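Local atomic coordinates of aspartate carbamoyltransferase (Leishmania major, PDB entry 7K46), a protein that probably catalyses the transfer of a carbamoyl group from carbamoyl phosphate to aspartate, an early step of pyrimidine biosynthesis. Residues 138-143 against 176-181. Residues are numbered along the deposited sequence; the frame is centred on the assembly and turned at random. Where two conformers were deposited one is given.
Sequences AGEHPT and VHSLLK
In the conformer described, Ser178 OG is bonded to two waters, and both lead to the 138-143 loop. A second conformer was deposited, so the bridge may not always be present. One water lies 2.9 Å from Ser178 OG. It accepts from the backbone N of His141 at 2.8 Å and donates to the carbonyl O of Gly139 at 3.2 Å. The other lies 2.8 Å from Ser178 OG and donates to Glu140 OE2 at 2.7 Å. In this conformer OG stands anti to the backbone N (chi1 -179°), which carries it out from helix 174-186 to both waters. Direct contact is slight. Ser178 CB meets Gly139 O at 3.3 Å, while Glu140 OE1 stays 3.8 Å from Ser178 OG.

The contact bridges the two lobes of the carbamoyltransferase fold, largely through water. The loop falls within the carbamoyl phosphate-binding family region, the serine within the aspartate-binding one. His141, the N-cap of helix 142-156, begins the His-Pro-x-Gln motif, which in relatives helps bind carbamoyl phosphate.

The Glu140 chain bends at chi2 (-68°), bringing its carboxylate back beside Ser178. OE2 takes the water, and OE1 is hydrogen-bonded to Ser17 OG. Lys181 NZ is 5.9 Å from Glu140 OE2, and its charge may weakly favour the ionised carboxylate. At the phi of Gly139 (87°) a side chain would press on Ala138 O; having none also fits its closeness to the helix.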
loop_
_atom_site.group_PDB
_atom_site.type_symbol
_atom_site.label_atom_id
_atom_site.label_comp_id
_atom_site.label_asym_id
_atom_site.label_seq_id
_atom_site.Cartn_x
_atom_site.Cartn_y
_atom_site.Cartn_z
ATOM N N ALA A 138 -8.978 -7.636 24.524
ATOM C CA ALA A 138 -10.127 -7.671 25.423
ATOM C C ALA A 138 -11.361 -8.285 24.769
ATOM O O ALA A 138 -12.407 -8.395 25.421
ATOM C CB ALA A 138 -10.451 -6.261 25.917
ATOM N N GLY A 139 -11.268 -8.694 23.508
ATOM C CA GLY A 139 -12.389 -9.314 22.834
ATOM C C GLY A 139 -13.343 -8.353 22.161
ATOM O O GLY A 139 -14.406 -8.785 21.698
ATOM N N GLU A 140 -13.008 -7.065 22.094
ATOM C CA GLU A 140 -13.846 -6.099 21.390
ATOM C C GLU A 140 -13.418 -6.057 19.928
ATOM O O GLU A 140 -12.349 -5.532 19.585
ATOM C CB GLU A 140 -13.778 -4.728 22.057
ATOM C CG GLU A 140 -14.327 -4.734 23.496
ATOM C CD GLU A 140 -15.835 -4.983 23.580
ATOM O OE1 GLU A 140 -16.531 -4.897 22.542
ATOM O OE2 GLU A 140 -16.324 -5.263 24.698
ATOM N N HIS A 141 -14.254 -6.627 19.070
ATOM C CA HIS A 141 -13.993 -6.729 17.635
ATOM C C HIS A 141 -15.325 -6.427 16.962
ATOM O O HIS A 141 -16.006 -7.328 16.459
ATOM C CB HIS A 141 -13.457 -8.125 17.296
ATOM C CG HIS A 141 -12.837 -8.261 15.935
ATOM N ND1 HIS A 141 -13.049 -7.363 14.911
ATOM C CD2 HIS A 141 -12.032 -9.229 15.424
ATOM C CE1 HIS A 141 -12.387 -7.757 13.834
ATOM N NE2 HIS A 141 -11.763 -8.890 14.119
ATOM N N PRO A 142 -15.761 -5.158 17.001
ATOM C CA PRO A 142 -17.165 -4.863 16.673
ATOM C C PRO A 142 -17.569 -5.274 15.272
ATOM O O PRO A 142 -18.704 -5.730 15.095
ATOM C CB PRO A 142 -17.263 -3.338 16.878
ATOM C CG PRO A 142 -15.829 -2.838 16.904
ATOM C CD PRO A 142 -15.079 -3.971 17.548
ATOM N N THR A 143 -16.680 -5.146 14.270
ATOM C CA THR A 143 -17.101 -5.514 12.921
ATOM C C THR A 143 -17.126 -7.029 12.724
ATOM O O THR A 143 -17.914 -7.514 11.909
ATOM C CB THR A 143 -16.235 -4.832 11.850
ATOM O OG1 THR A 143 -14.875 -5.262 11.947
ATOM C CG2 THR A 143 -16.297 -3.317 11.988
ATOM N N VAL A 176 -15.356 -14.270 21.459
ATOM C CA VAL A 176 -16.594 -15.041 21.551
ATOM C C VAL A 176 -17.404 -14.653 22.789
ATOM O O VAL A 176 -18.641 -14.698 22.758
ATOM C CB VAL A 176 -16.279 -16.551 21.522
ATOM C CG1 VAL A 176 -17.551 -17.370 21.668
ATOM C CG2 VAL A 176 -15.605 -16.903 20.214
ATOM N N HIS A 177 -16.743 -14.285 23.895
ATOM C CA HIS A 177 -17.475 -13.715 25.029
ATOM C C HIS A 177 -18.336 -12.545 24.580
ATOM O O HIS A 177 -19.515 -12.447 24.936
ATOM C CB HIS A 177 -16.530 -13.218 26.124
ATOM C CG HIS A 177 -15.596 -14.248 26.668
ATOM N ND1 HIS A 177 -14.627 -13.936 27.599
ATOM C CD2 HIS A 177 -15.468 -15.574 26.418
ATOM C CE1 HIS A 177 -13.943 -15.027 27.901
ATOM N NE2 HIS A 177 -14.427 -16.032 27.192
ATOM N N SER A 178 -17.736 -11.629 23.811
ATOM C CA SER A 178 -18.451 -10.454 23.326
ATOM C C SER A 178 -19.589 -10.844 22.390
ATOM O O SER A 178 -20.677 -10.252 22.438
ATOM C CB SER A 178 -17.469 -9.514 22.619
ATOM O OG SER A 178 -18.113 -8.343 22.153
ATOM N N LEU A 179 -19.353 -11.831 21.520
ATOM C CA LEU A 179 -20.407 -12.274 20.612
ATOM C C LEU A 179 -21.600 -12.820 21.386
ATOM O O LEU A 179 -22.753 -12.493 21.078
ATOM C CB LEU A 179 -19.866 -13.326 19.636
ATOM C CG LEU A 179 -20.902 -13.861 18.629
ATOM C CD1 LEU A 179 -21.392 -12.759 17.687
ATOM C CD2 LEU A 179 -20.369 -15.049 17.852
ATOM N N LEU A 180 -21.344 -13.635 22.408
ATOM C CA LEU A 180 -22.437 -14.157 23.225
ATOM C C LEU A 180 -23.202 -13.025 23.909
ATOM O O LEU A 180 -24.440 -13.003 23.903
ATOM C CB LEU A 180 -21.891 -15.144 24.254
ATOM C CG LEU A 180 -22.917 -15.639 25.271
ATOM C CD1 LEU A 180 -24.061 -16.344 24.550
ATOM C CD2 LEU A 180 -22.263 -16.562 26.305
ATOM N N LYS A 181 -22.480 -12.075 24.512
ATOM C CA LYS A 181 -23.156 -10.957 25.174
ATOM C C LYS A 181 -24.039 -10.200 24.193
ATOM O O LYS A 181 -25.187 -9.862 24.505
ATOM C CB LYS A 181 -22.138 -10.003 25.794
ATOM C CG LYS A 181 -21.342 -10.555 26.963
ATOM C CD LYS A 181 -20.306 -9.514 27.362
ATOM C CE LYS A 181 -19.350 -10.031 28.400
ATOM N NZ LYS A 181 -18.395 -8.954 28.784
HETATM O O HOH W 1 -16.724 -7.895 19.691
HETATM O O HOH W 2 -18.532 -6.862 24.525
#